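Local coordinates for HAT1-interacting factor 1 (Saccharomyces cerevisiae, PDB 4NQ0), which acts as a histone chaperone of the nuclear HAT-B complex, binding histones H3-H4 and H2A-H2B and taking part in chromatin assembly and telomere silencing, at residues L39-D50 with K191-E199; I280-R291 with Q326-D336. All blocks are in the same frame, centred on the assembly; numbering follows the deposited sequence.

Contact 1 (L39-D50 with K191-E199); sequences LEAAKRCQQTLD and KSGFHIYFE
Lys-191 meets the C-terminal end of helix 38-51 through water: one molecule donates to both Lys-191 O and Leu-49 O. Past Gly-193, Phe-194 N donates to Asp-50 OD1 at 3.0 Å and 162°, on the syn side. One face of the Phe-194 ring lies under Leu-49 CB, 3.6 Å from the centroid in a CH-pi contact, while Asp-50 OD1 comes to the ring's edge. A second water links Asp-50 OD2 to His-195 N and ND1. On the same helix as Asp-50, Gln-46 has CG anti to the backbone N (chi1 174°) and bends at chi2, bringing CG against Phe-194 O and its amide between Asp-50 and Phe-198. Gln-46 NE2 donates to Asp-50 OD2 at 2.6 Å, fixing the rotation of the amide, which stands 90° to the Phe-198 ring, with Gln-46 OE1 3.5 Å from Phe-198 CE2 at the edge. Further round this rim, Ala-42 CB lies 3.6 Å from Phe-198 CE1, with Leu-39 CD1 nearby. Residues 191-199, in the predicted first TPR, end the region (80-199) important for binding H3-H4 and H2A-H2B. One backbone N-H, a side-chain amide and a water share the Asp-50 carboxylate, which would probably favour its charged form.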
loop_
_atom_site.group_PDB
_atom_site.type_symbol
_atom_site.label_atom_id
_atom_site.label_comp_id
_atom_site.label_asym_id
_atom_site.label_seq_id
_atom_site.Cartn_x
_atom_site.Cartn_y
_atom_site.Cartn_z
ATOM N N LEU A 39 3.098 2.656 19.684
ATOM C CA LEU A 39 2.794 1.529 20.548
ATOM C C LEU A 39 1.355 1.656 21.043
ATOM O O LEU A 39 0.610 0.677 21.075
ATOM C CB LEU A 39 3.769 1.480 21.723
ATOM C CG LEU A 39 3.528 0.440 22.822
ATOM C CD1 LEU A 39 3.555 -0.976 22.266
ATOM C CD2 LEU A 39 4.557 0.613 23.936
ATOM N N GLU A 40 0.969 2.881 21.381
ATOM C CA GLU A 40 -0.332 3.164 21.956
ATOM C C GLU A 40 -1.477 2.992 20.945
ATOM O O GLU A 40 -2.530 2.469 21.289
ATOM C CB GLU A 40 -0.345 4.571 22.551
ATOM C CG GLU A 40 0.599 4.763 23.757
ATOM C CD GLU A 40 2.018 5.252 23.390
ATOM O OE1 GLU A 40 2.428 5.195 22.196
ATOM O OE2 GLU A 40 2.732 5.695 24.324
ATOM N N ALA A 41 -1.261 3.432 19.707
ATOM C CA ALA A 41 -2.241 3.238 18.621
ATOM C C ALA A 41 -2.377 1.751 18.280
ATOM O O ALA A 41 -3.484 1.251 18.085
ATOM C CB ALA A 41 -1.842 4.039 17.386
ATOM N N ALA A 42 -1.247 1.047 18.236
ATOM C CA ALA A 42 -1.243 -0.392 17.974
ATOM C C ALA A 42 -1.979 -1.181 19.065
ATOM O O ALA A 42 -2.844 -2.027 18.764
ATOM C CB ALA A 42 0.182 -0.894 17.828
ATOM N N LYS A 43 -1.638 -0.912 20.328
ATOM C CA LYS A 43 -2.303 -1.576 21.447
ATOM C C LYS A 43 -3.795 -1.338 21.389
ATOM O O LYS A 43 -4.582 -2.231 21.649
ATOM C CB LYS A 43 -1.769 -1.101 22.805
ATOM C CG LYS A 43 -0.421 -1.699 23.175
ATOM C CD LYS A 43 -0.155 -1.705 24.693
ATOM C CE LYS A 43 0.573 -0.448 25.191
ATOM N NZ LYS A 43 1.653 -0.772 26.202
ATOM N N ARG A 44 -4.171 -0.117 21.058
ATOM C CA ARG A 44 -5.574 0.251 20.974
ATOM C C ARG A 44 -6.307 -0.614 19.946
ATOM O O ARG A 44 -7.432 -1.066 20.186
ATOM C CB ARG A 44 -5.689 1.715 20.568
ATOM C CG ARG A 44 -7.013 2.317 20.881
ATOM C CD ARG A 44 -6.970 2.947 22.245
ATOM N NE ARG A 44 -8.311 3.205 22.730
ATOM C CZ ARG A 44 -8.586 3.754 23.903
ATOM N NH1 ARG A 44 -7.607 4.128 24.722
ATOM N NH2 ARG A 44 -9.849 3.937 24.255
ATOM N N CYS A 45 -5.669 -0.814 18.793
ATOM C CA CYS A 45 -6.228 -1.645 17.720
ATOM C C CYS A 45 -6.259 -3.097 18.155
ATOM O O CYS A 45 -7.268 -3.766 18.007
ATOM C CB CYS A 45 -5.397 -1.529 16.431
ATOM S SG CYS A 45 -5.484 0.088 15.629
ATOM N N GLN A 46 -5.136 -3.577 18.686
ATOM C CA GLN A 46 -5.021 -4.968 19.117
ATOM C C GLN A 46 -6.103 -5.351 20.137
ATOM O O GLN A 46 -6.791 -6.351 19.971
ATOM C CB GLN A 46 -3.630 -5.232 19.704
ATOM C CG GLN A 46 -3.456 -6.611 20.317
ATOM C CD GLN A 46 -3.415 -6.568 21.830
ATOM O OE1 GLN A 46 -2.708 -5.737 22.410
ATOM N NE2 GLN A 46 -4.164 -7.471 22.488
ATOM N N GLN A 47 -6.247 -4.544 21.183
ATOM C CA GLN A 47 -7.210 -4.839 22.244
ATOM C C GLN A 47 -8.645 -4.727 21.741
ATOM O O GLN A 47 -9.502 -5.500 22.139
ATOM C CB GLN A 47 -6.998 -3.912 23.436
ATOM C CG GLN A 47 -5.651 -4.108 24.122
ATOM C CD GLN A 47 -5.318 -2.971 25.044
ATOM O OE1 GLN A 47 -6.203 -2.233 25.477
ATOM N NE2 GLN A 47 -4.040 -2.806 25.345
ATOM N N THR A 48 -8.913 -3.768 20.864
ATOM C CA THR A 48 -10.242 -3.671 20.264
ATOM C C THR A 48 -10.507 -4.932 19.438
ATOM O O THR A 48 -11.569 -5.537 19.574
ATOM C CB THR A 48 -10.408 -2.391 19.405
ATOM O OG1 THR A 48 -10.087 -1.240 20.199
ATOM C CG2 THR A 48 -11.839 -2.261 18.887
ATOM N N LEU A 49 -9.528 -5.352 18.626
ATOM C CA LEU A 49 -9.710 -6.528 17.775
ATOM C C LEU A 49 -9.926 -7.804 18.621
ATOM O O LEU A 49 -10.765 -8.618 18.273
ATOM C CB LEU A 49 -8.559 -6.706 16.759
ATOM C CG LEU A 49 -8.574 -5.780 15.524
ATOM C CD1 LEU A 49 -7.265 -5.794 14.760
ATOM C CD2 LEU A 49 -9.730 -6.099 14.579
ATOM N N ASP A 50 -9.189 -7.954 19.726
ATOM C CA ASP A 50 -9.281 -9.158 20.562
ATOM C C ASP A 50 -10.641 -9.273 21.237
ATOM O O ASP A 50 -11.085 -10.369 21.532
ATOM C CB ASP A 50 -8.200 -9.185 21.658
ATOM C CG ASP A 50 -6.862 -9.753 21.180
ATOM O OD1 ASP A 50 -6.827 -10.602 20.263
ATOM O OD2 ASP A 50 -5.829 -9.363 21.750
ATOM N N LYS A 191 -9.334 -13.935 14.094
ATOM C CA LYS A 191 -10.423 -13.635 15.019
ATOM C C LYS A 191 -9.913 -13.370 16.436
ATOM O O LYS A 191 -10.588 -12.695 17.205
ATOM C CB LYS A 191 -11.451 -14.771 15.037
ATOM C CG LYS A 191 -12.120 -15.048 13.694
ATOM C CD LYS A 191 -13.038 -13.914 13.253
ATOM C CE LYS A 191 -13.859 -14.310 12.004
ATOM N NZ LYS A 191 -15.011 -13.384 11.686
ATOM N N SER A 192 -8.733 -13.884 16.781
ATOM C CA SER A 192 -8.174 -13.659 18.110
ATOM C C SER A 192 -6.663 -13.823 18.131
ATOM O O SER A 192 -6.048 -14.202 17.129
ATOM C CB SER A 192 -8.842 -14.598 19.137
ATOM O OG SER A 192 -8.615 -15.963 18.826
ATOM N N GLY A 193 -6.063 -13.510 19.273
ATOM C CA GLY A 193 -4.612 -13.589 19.436
ATOM C C GLY A 193 -3.829 -12.497 18.728
ATOM O O GLY A 193 -2.691 -12.718 18.314
ATOM N N PHE A 194 -4.413 -11.304 18.625
ATOM C CA PHE A 194 -3.759 -10.166 17.951
ATOM C C PHE A 194 -2.506 -9.631 18.639
ATOM O O PHE A 194 -1.793 -8.825 18.055
ATOM C CB PHE A 194 -4.747 -9.017 17.723
ATOM C CG PHE A 194 -5.776 -9.315 16.672
ATOM C CD1 PHE A 194 -5.548 -8.978 15.348
ATOM C CD2 PHE A 194 -6.957 -9.957 17.003
ATOM C CE1 PHE A 194 -6.478 -9.255 14.380
ATOM C CE2 PHE A 194 -7.910 -10.235 16.027
ATOM C CZ PHE A 194 -7.664 -9.882 14.716
ATOM N N HIS A 195 -2.241 -10.080 19.868
ATOM C CA HIS A 195 -0.990 -9.770 20.544
ATOM C C HIS A 195 0.220 -10.338 19.786
ATOM O O HIS A 195 1.343 -9.900 19.999
ATOM C CB HIS A 195 -0.999 -10.304 21.990
ATOM C CG HIS A 195 -0.654 -11.763 22.108
ATOM N ND1 HIS A 195 -1.607 -12.761 22.152
ATOM C CD2 HIS A 195 0.547 -12.387 22.187
ATOM C CE1 HIS A 195 -1.007 -13.938 22.255
ATOM N NE2 HIS A 195 0.301 -13.739 22.272
ATOM N N ILE A 196 -0.018 -11.329 18.927
ATOM C CA ILE A 196 1.036 -11.953 18.114
ATOM C C ILE A 196 1.786 -10.939 17.243
ATOM O O ILE A 196 2.963 -11.135 16.942
ATOM C CB ILE A 196 0.455 -13.089 17.210
ATOM C CG1 ILE A 196 1.579 -13.955 16.625
ATOM C CG2 ILE A 196 -0.401 -12.515 16.089
ATOM N N TYR A 197 1.118 -9.845 16.874
ATOM C CA TYR A 197 1.708 -8.836 15.982
ATOM C C TYR A 197 2.677 -7.869 16.672
ATOM O O TYR A 197 3.279 -7.014 16.013
ATOM C CB TYR A 197 0.603 -8.077 15.239
ATOM C CG TYR A 197 -0.246 -8.984 14.364
ATOM C CD1 TYR A 197 0.321 -9.688 13.312
ATOM C CD2 TYR A 197 -1.603 -9.138 14.589
ATOM C CE1 TYR A 197 -0.433 -10.538 12.519
ATOM C CE2 TYR A 197 -2.373 -9.976 13.795
ATOM C CZ TYR A 197 -1.786 -10.666 12.758
ATOM O OH TYR A 197 -2.525 -11.500 11.962
ATOM N N PHE A 198 2.849 -8.016 17.984
ATOM C CA PHE A 198 3.935 -7.328 18.695
ATOM C C PHE A 198 5.186 -8.208 18.804
ATOM O O PHE A 198 6.231 -7.747 19.257
ATOM C CB PHE A 198 3.471 -6.887 20.086
ATOM C CG PHE A 198 2.409 -5.820 20.057
ATOM C CD1 PHE A 198 2.724 -4.520 19.692
ATOM C CD2 PHE A 198 1.096 -6.112 20.384
ATOM C CE1 PHE A 198 1.742 -3.532 19.666
ATOM C CE2 PHE A 198 0.115 -5.127 20.351
ATOM C CZ PHE A 198 0.435 -3.846 19.999
ATOM N N GLU A 199 5.081 -9.459 18.362
ATOM C CA GLU A 199 6.146 -10.449 18.547
ATOM C C GLU A 199 6.917 -10.657 17.254
ATOM O O GLU A 199 6.394 -10.421 16.163
ATOM C CB GLU A 199 5.575 -11.813 18.967
ATOM C CG GLU A 199 4.298 -11.791 19.811
ATOM C CD GLU A 199 4.550 -11.809 21.300
ATOM O OE1 GLU A 199 3.733 -12.433 22.007
ATOM O OE2 GLU A 199 5.547 -11.208 21.763
HETATM O O HOH W 1 -11.410 -10.198 16.211
HETATM O O HOH W 2 -3.992 -11.276 22.001
#

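Contact 2 (I280-R291 with Q326-D336); sequences IQAEFLVCDALR and QQARLAQIQDD
Helices 280-290 and 326-336 run in roughly the same direction, their axes 10.2 Å apart at closest approach and inclined by 34°. Phe-284 and Arg-329 fill the middle of the gap. With CG anti to the backbone N (chi1 170°), the Phe-284 ring reaches across to lie beneath the aliphatic part of Arg-329, whose CG stands 3.7 Å from the ring centroid, a CH-pi contact nearly on the ring normal. Extended from CG to NE, the arginine chain passes along the ring and places its guanidinium over Gln-281 CA and close to Ile-280 CG2. A weak hydrogen bond from Arg-329 NH1 to Gln-326 OE1 adds a tether within its own helix. The ring's edge meets Gln-332 CB, and Phe-284 CD1 touches Ile-333 CD1 at 4.0 Å.

Toward the C-terminal ends the chemistry becomes ionic. Arg-291 NE pairs with Asp-336 OD1 at 3.0 Å in a salt bridge, while a longer ion pair of 3.8 Å joins Arg-291 NH1 to Asp-288 OD1. One water donates to Asp-288 OD1 and Asp-336 OD2, completing the network.

Residues 280-291 and 326-332 lie in the region that interacts with H2A-H2B. As in the stacked helices of a TPR-type array, the two roughly parallel helices flank helix 298-316 in sequence and both pack on it, Leu-312 touching Ile-280, Gln-326 and Ile-333. Helix 252-266 packs on Val-286 and Ala-289, and helix 229-248 on Leu-285.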
loop_
_atom_site.group_PDB
_atom_site.type_symbol
_atom_site.label_atom_id
_atom_site.label_comp_id
_atom_site.label_asym_id
_atom_site.label_seq_id
_atom_site.Cartn_x
_atom_site.Cartn_y
_atom_site.Cartn_z
ATOM N N ILE A 280 0.868 9.554 -10.014
ATOM C CA ILE A 280 2.229 10.075 -10.153
ATOM C C ILE A 280 3.114 9.568 -9.025
ATOM O O ILE A 280 4.244 9.146 -9.251
ATOM C CB ILE A 280 2.264 11.631 -10.142
ATOM C CG1 ILE A 280 1.527 12.220 -11.357
ATOM C CG2 ILE A 280 3.701 12.137 -10.115
ATOM C CD1 ILE A 280 2.115 11.838 -12.670
ATOM N N GLN A 281 2.599 9.619 -7.804
ATOM C CA GLN A 281 3.325 9.096 -6.649
ATOM C C GLN A 281 3.714 7.614 -6.815
ATOM O O GLN A 281 4.849 7.234 -6.548
ATOM C CB GLN A 281 2.490 9.278 -5.380
ATOM C CG GLN A 281 3.115 8.629 -4.156
ATOM C CD GLN A 281 2.306 8.826 -2.899
ATOM O OE1 GLN A 281 1.077 8.714 -2.902
ATOM N NE2 GLN A 281 3.000 9.092 -1.804
ATOM N N ALA A 282 2.764 6.792 -7.251
ATOM C CA ALA A 282 2.995 5.356 -7.456
ATOM C C ALA A 282 4.032 5.076 -8.566
ATOM O O ALA A 282 4.898 4.202 -8.420
ATOM C CB ALA A 282 1.683 4.658 -7.774
ATOM N N GLU A 283 3.949 5.828 -9.664
ATOM C CA GLU A 283 4.954 5.732 -10.727
ATOM C C GLU A 283 6.341 6.028 -10.200
ATOM O O GLU A 283 7.285 5.322 -10.532
ATOM C CB GLU A 283 4.658 6.684 -11.877
ATOM C CG GLU A 283 3.373 6.389 -12.634
ATOM C CD GLU A 283 3.521 5.336 -13.722
ATOM O OE1 GLU A 283 4.554 4.619 -13.743
ATOM O OE2 GLU A 283 2.577 5.237 -14.554
ATOM N N PHE A 284 6.478 7.059 -9.369
ATOM C CA PHE A 284 7.803 7.402 -8.829
ATOM C C PHE A 284 8.310 6.336 -7.864
ATOM O O PHE A 284 9.507 5.988 -7.874
ATOM C CB PHE A 284 7.791 8.770 -8.140
ATOM C CG PHE A 284 9.051 9.064 -7.368
ATOM C CD1 PHE A 284 10.219 9.409 -8.028
ATOM C CD2 PHE A 284 9.068 8.969 -5.988
ATOM C CE1 PHE A 284 11.392 9.651 -7.323
ATOM C CE2 PHE A 284 10.232 9.221 -5.268
ATOM C CZ PHE A 284 11.397 9.561 -5.940
ATOM N N LEU A 285 7.421 5.825 -7.012
ATOM C CA LEU A 285 7.831 4.808 -6.032
ATOM C C LEU A 285 8.318 3.531 -6.717
ATOM O O LEU A 285 9.276 2.913 -6.267
ATOM C CB LEU A 285 6.695 4.513 -5.043
ATOM C CG LEU A 285 6.340 5.640 -4.066
ATOM C CD1 LEU A 285 5.010 5.342 -3.351
ATOM C CD2 LEU A 285 7.450 5.887 -3.043
ATOM N N VAL A 286 7.666 3.152 -7.807
ATOM C CA VAL A 286 8.131 2.060 -8.665
ATOM C C VAL A 286 9.589 2.267 -9.083
ATOM O O VAL A 286 10.416 1.373 -8.911
ATOM C CB VAL A 286 7.245 1.918 -9.919
ATOM C CG1 VAL A 286 7.946 1.079 -11.008
ATOM C CG2 VAL A 286 5.879 1.315 -9.545
ATOM N N CYS A 287 9.899 3.456 -9.602
ATOM C CA CYS A 287 11.256 3.788 -10.044
ATOM C C CYS A 287 12.265 3.804 -8.909
ATOM O O CYS A 287 13.404 3.347 -9.078
ATOM C CB CYS A 287 11.265 5.145 -10.760
ATOM S SG CYS A 287 10.287 5.102 -12.272
ATOM N N ASP A 288 11.855 4.333 -7.760
ATOM C CA ASP A 288 12.739 4.416 -6.614
ATOM C C ASP A 288 13.111 3.024 -6.086
ATOM O O ASP A 288 14.249 2.800 -5.703
ATOM C CB ASP A 288 12.127 5.256 -5.491
ATOM C CG ASP A 288 13.187 5.904 -4.618
ATOM O OD1 ASP A 288 13.891 6.801 -5.121
ATOM O OD2 ASP A 288 13.316 5.516 -3.439
ATOM N N ALA A 289 12.158 2.104 -6.070
ATOM C CA ALA A 289 12.434 0.729 -5.683
ATOM C C ALA A 289 13.237 0.017 -6.774
ATOM O O ALA A 289 14.172 -0.715 -6.476
ATOM C CB ALA A 289 11.143 -0.013 -5.404
ATOM N N LEU A 290 12.872 0.265 -8.029
ATOM C CA LEU A 290 13.524 -0.329 -9.192
ATOM C C LEU A 290 15.025 -0.088 -9.254
ATOM O O LEU A 290 15.762 -0.934 -9.756
ATOM C CB LEU A 290 12.866 0.192 -10.475
ATOM C CG LEU A 290 13.016 -0.535 -11.806
ATOM C CD1 LEU A 290 12.825 -2.034 -11.674
ATOM C CD2 LEU A 290 12.004 0.055 -12.802
ATOM N N ARG A 291 15.499 1.045 -8.743
ATOM C CA ARG A 291 16.949 1.287 -8.762
ATOM C C ARG A 291 17.732 0.281 -7.912
ATOM O O ARG A 291 18.888 0.008 -8.203
ATOM C CB ARG A 291 17.291 2.732 -8.392
ATOM C CG ARG A 291 16.966 3.121 -6.982
ATOM C CD ARG A 291 16.739 4.631 -6.854
ATOM N NE ARG A 291 18.010 5.334 -6.707
ATOM C CZ ARG A 291 18.389 6.034 -5.636
ATOM N NH1 ARG A 291 17.584 6.178 -4.585
ATOM N NH2 ARG A 291 19.584 6.611 -5.624
ATOM N N GLN A 326 7.498 17.553 -7.114
ATOM C CA GLN A 326 7.500 16.912 -8.422
ATOM C C GLN A 326 8.836 17.158 -9.135
ATOM O O GLN A 326 9.345 16.273 -9.814
ATOM C CB GLN A 326 6.331 17.405 -9.279
ATOM C CG GLN A 326 4.938 17.273 -8.641
ATOM C CD GLN A 326 4.533 15.842 -8.346
ATOM O OE1 GLN A 326 5.250 14.893 -8.668
ATOM N NE2 GLN A 326 3.364 15.680 -7.731
ATOM N N GLN A 327 9.402 18.349 -8.962
ATOM C CA GLN A 327 10.733 18.653 -9.495
ATOM C C GLN A 327 11.795 17.758 -8.857
ATOM O O GLN A 327 12.670 17.250 -9.552
ATOM C CB GLN A 327 11.094 20.134 -9.293
ATOM C CG GLN A 327 10.611 21.071 -10.422
ATOM C CD GLN A 327 10.644 22.558 -10.045
ATOM O OE1 GLN A 327 11.073 22.930 -8.944
ATOM N NE2 GLN A 327 10.185 23.408 -10.961
ATOM N N ALA A 328 11.711 17.571 -7.540
ATOM C CA ALA A 328 12.611 16.667 -6.818
ATOM C C ALA A 328 12.509 15.236 -7.366
ATOM O O ALA A 328 13.521 14.627 -7.698
ATOM C CB ALA A 328 12.314 16.692 -5.317
ATOM N N ARG A 329 11.286 14.724 -7.497
ATOM C CA ARG A 329 11.063 13.379 -8.063
ATOM C C ARG A 329 11.673 13.226 -9.454
ATOM O O ARG A 329 12.341 12.226 -9.764
ATOM C CB ARG A 329 9.571 13.061 -8.134
ATOM C CG ARG A 329 8.916 12.812 -6.783
ATOM C CD ARG A 329 7.411 12.674 -6.948
ATOM N NE ARG A 329 6.729 12.373 -5.692
ATOM C CZ ARG A 329 5.408 12.393 -5.522
ATOM N NH1 ARG A 329 4.590 12.703 -6.527
ATOM N NH2 ARG A 329 4.893 12.102 -4.334
ATOM N N LEU A 330 11.446 14.237 -10.284
ATOM C CA LEU A 330 11.928 14.248 -11.655
ATOM C C LEU A 330 13.461 14.216 -11.691
ATOM O O LEU A 330 14.057 13.452 -12.458
ATOM C CB LEU A 330 11.386 15.492 -12.357
ATOM C CG LEU A 330 11.435 15.597 -13.877
ATOM C CD1 LEU A 330 10.903 14.329 -14.579
ATOM C CD2 LEU A 330 10.625 16.842 -14.275
ATOM N N ALA A 331 14.084 15.037 -10.846
ATOM C CA ALA A 331 15.537 15.041 -10.679
ATOM C C ALA A 331 16.078 13.669 -10.264
ATOM O O ALA A 331 17.098 13.219 -10.781
ATOM C CB ALA A 331 15.947 16.089 -9.649
ATOM N N GLN A 332 15.390 13.013 -9.333
ATOM C CA GLN A 332 15.785 11.676 -8.893
ATOM C C GLN A 332 15.675 10.649 -10.020
ATOM O O GLN A 332 16.537 9.785 -10.173
ATOM C CB GLN A 332 14.921 11.219 -7.716
ATOM C CG GLN A 332 15.291 9.843 -7.189
ATOM C CD GLN A 332 16.682 9.819 -6.572
ATOM O OE1 GLN A 332 17.611 9.202 -7.108
ATOM N NE2 GLN A 332 16.832 10.505 -5.447
ATOM N N ILE A 333 14.607 10.735 -10.799
ATOM C CA ILE A 333 14.423 9.822 -11.930
ATOM C C ILE A 333 15.560 9.985 -12.926
ATOM O O ILE A 333 16.041 9.003 -13.471
ATOM C CB ILE A 333 13.053 10.012 -12.599
ATOM C CG1 ILE A 333 11.944 9.546 -11.652
ATOM C CG2 ILE A 333 12.933 9.202 -13.874
ATOM C CD1 ILE A 333 10.604 10.191 -11.936
ATOM N N GLN A 334 16.023 11.217 -13.125
ATOM C CA GLN A 334 17.154 11.452 -14.004
ATOM C C GLN A 334 18.430 10.827 -13.419
ATOM O O GLN A 334 19.244 10.267 -14.156
ATOM C CB GLN A 334 17.360 12.949 -14.255
ATOM C CG GLN A 334 18.396 13.249 -15.341
ATOM C CD GLN A 334 17.999 12.702 -16.703
ATOM O OE1 GLN A 334 16.885 12.937 -17.174
ATOM N NE2 GLN A 334 18.915 11.970 -17.346
ATOM N N ASP A 335 18.605 10.921 -12.102
ATOM C CA ASP A 335 19.729 10.237 -11.447
ATOM C C ASP A 335 19.635 8.728 -11.692
ATOM O O ASP A 335 20.634 8.084 -11.998
ATOM C CB ASP A 335 19.754 10.488 -9.943
ATOM C CG ASP A 335 19.839 11.955 -9.593
ATOM O OD1 ASP A 335 20.236 12.770 -10.457
ATOM O OD2 ASP A 335 19.492 12.292 -8.441
ATOM N N ASP A 336 18.426 8.181 -11.587
ATOM C CA ASP A 336 18.225 6.747 -11.814
ATOM C C ASP A 336 18.661 6.339 -13.226
ATOM O O ASP A 336 19.346 5.319 -13.406
ATOM C CB ASP A 336 16.767 6.349 -11.565
ATOM C CG ASP A 336 16.302 6.665 -10.154
ATOM O OD1 ASP A 336 17.142 6.755 -9.245
ATOM O OD2 ASP A 336 15.084 6.818 -9.949
HETATM O O HOH W 3 13.528 7.270 -7.907
#

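From the N terminus, helix 14-34 leads into helix 38-51, which supplies the first half of contact 1. The chain then makes helix 61-77 and passes through the unmodelled residues 80-159 before 191-199 returns to close this long loop, joining the N-terminal helices to the approach to helix 202-218. Contact 2 opens only later and spans a much shorter interval, in which helix 298-316 lies between the paired helices 273-290 and 323-344. The two are therefore in series, neither nested nor crossed. The centres of contact 1 and contact 2 are about 35 Å apart, on opposite sides of the chain's centre. Helices 202-218, 229-248 and 252-266 come between them in sequence.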